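Local structure of purine nucleoside phosphorylase (Schistosoma mansoni, 6B6K) at residues N139-G144 with Y194-G199. The protein probably catalyses the reversible phosphorolysis of purine nucleosides such as inosine and guanosine, releasing the free base and ribose 1-phosphate. Numbering follows the deposited sequence.
Sequences NFPGLG and YAFNGG. With CVG (6-methylpyridazin-3-ol), chain I.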
# COMPACT_ATOMS: atom_id res chain seq x y z
N ASN A 139 9.74 -0.52 4.59
CA ASN A 139 9.25 -0.62 3.21
C ASN A 139 7.72 -0.55 3.21
O ASN A 139 7.04 -1.58 3.21
CB ASN A 139 9.77 -1.94 2.66
CG ASN A 139 9.40 -2.21 1.20
OD1 ASN A 139 8.86 -1.36 0.48
ND2 ASN A 139 9.67 -3.45 0.78
N PHE A 140 7.17 0.66 3.15
CA PHE A 140 5.71 0.79 3.20
C PHE A 140 5.04 0.14 2.00
O PHE A 140 4.03 -0.56 2.21
CB PHE A 140 5.30 2.27 3.37
CG PHE A 140 5.64 2.83 4.74
CD1 PHE A 140 4.89 2.48 5.83
CD2 PHE A 140 6.71 3.69 4.91
CE1 PHE A 140 5.20 2.96 7.10
CE2 PHE A 140 7.03 4.18 6.18
CZ PHE A 140 6.27 3.82 7.26
N PRO A 141 5.56 0.27 0.77
CA PRO A 141 4.97 -0.51 -0.33
C PRO A 141 4.98 -2.01 -0.09
O PRO A 141 3.99 -2.70 -0.38
CB PRO A 141 5.79 -0.07 -1.57
CG PRO A 141 6.28 1.35 -1.19
CD PRO A 141 6.57 1.23 0.30
N GLY A 142 6.07 -2.55 0.45
CA GLY A 142 6.12 -3.99 0.69
C GLY A 142 5.12 -4.47 1.73
O GLY A 142 4.45 -5.52 1.55
N LEU A 143 5.00 -3.76 2.85
CA LEU A 143 3.96 -4.13 3.81
C LEU A 143 2.58 -4.10 3.15
O LEU A 143 1.71 -4.90 3.52
CB LEU A 143 4.00 -3.21 5.03
CG LEU A 143 5.24 -3.34 5.94
CD1 LEU A 143 5.27 -2.20 6.94
CD2 LEU A 143 5.28 -4.67 6.68
N GLY A 144 2.36 -3.17 2.21
CA GLY A 144 1.06 -2.93 1.60
C GLY A 144 0.73 -3.62 0.28
O GLY A 144 -0.18 -3.18 -0.45
N TYR A 194 16.17 3.89 6.51
CA TYR A 194 15.52 4.55 5.38
C TYR A 194 14.06 4.12 5.23
O TYR A 194 13.78 2.92 5.10
CB TYR A 194 16.28 4.20 4.10
CG TYR A 194 15.81 4.79 2.77
CD1 TYR A 194 16.47 5.89 2.23
CD2 TYR A 194 14.80 4.19 2.02
CE1 TYR A 194 16.09 6.42 1.00
CE2 TYR A 194 14.42 4.72 0.77
CZ TYR A 194 15.08 5.82 0.27
OH TYR A 194 14.70 6.32 -0.96
N ALA A 195 13.15 5.09 5.22
CA ALA A 195 11.73 4.84 4.93
C ALA A 195 11.50 5.04 3.44
O ALA A 195 11.82 6.10 2.90
CB ALA A 195 10.82 5.81 5.66
N PHE A 196 10.88 4.04 2.79
CA PHE A 196 10.50 4.12 1.38
C PHE A 196 9.08 4.71 1.28
O PHE A 196 8.10 4.04 1.63
CB PHE A 196 10.59 2.73 0.75
CG PHE A 196 10.25 2.65 -0.73
CD1 PHE A 196 10.30 3.76 -1.58
CD2 PHE A 196 9.88 1.42 -1.29
CE1 PHE A 196 9.98 3.64 -2.95
CE2 PHE A 196 9.56 1.31 -2.63
CZ PHE A 196 9.60 2.42 -3.48
N ASN A 197 8.99 5.98 0.82
CA ASN A 197 7.75 6.66 0.41
C ASN A 197 7.58 6.44 -1.09
O ASN A 197 8.42 6.89 -1.89
CB ASN A 197 7.89 8.16 0.71
CG ASN A 197 6.78 9.02 0.07
OD1 ASN A 197 5.66 8.56 -0.17
ND2 ASN A 197 7.13 10.30 -0.23
N GLY A 198 6.52 5.73 -1.50
CA GLY A 198 6.33 5.45 -2.91
C GLY A 198 6.37 6.69 -3.80
O GLY A 198 6.88 6.65 -4.93
N GLY A 199 5.87 7.81 -3.32
CA GLY A 199 5.92 9.06 -4.08
C GLY A 199 4.82 9.18 -5.15
O GLY A 199 3.92 8.33 -5.23
C4 CVG I . 12.97 13.07 -1.21
C3 CVG I . 11.97 12.14 -1.14
C2 CVG I . 11.02 12.18 -0.03
C1 CVG I . 13.04 14.11 -0.23
O CVG I . 9.96 11.25 0.10
N1 CVG I . 11.13 13.18 0.92
N CVG I . 12.14 14.17 0.83
C CVG I . 14.15 15.15 -0.35
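P141 meets F196 through a CH-pi contact: CG sits 4.0 Å from the ring centroid and 29° off its normal, hence over the face, closest to CD2 and CE2. The edge of the same ring is met by N139, whose OD1 lies 3.4 Å from F196 CD2. Both side chains hold CG anti to the backbone N, which lays amide and ring side by side, pointing the same way, their planes 30° apart. A second apolar touch joins F140 CE2 to A195 CB.

No hydrogen bond crosses between the segments. The buried F196 O has only carbon neighbours here: P141 CD, and the F140 ring, in whose plane it lies at the edge, 3.6 Å from CD2. Within 139-144, N139 OD1 accepts from G142 N at 3.0 Å as the N-cap of helix 140-143, the donor standing above the carbonyl plane. N197 leaves the backbone away from 139-144, and its ND2 donates to the 6-methylpyridazin-3-ol oxygen at 3.0 Å in a nearly straight bond (171°).

The contact lies beside the ligand site, where parallel strands 131-139 and 189-196 pair in the mixed sheet, with helix 224-232 against N139 and F196 and L143 of a third subunit against F140 and P141.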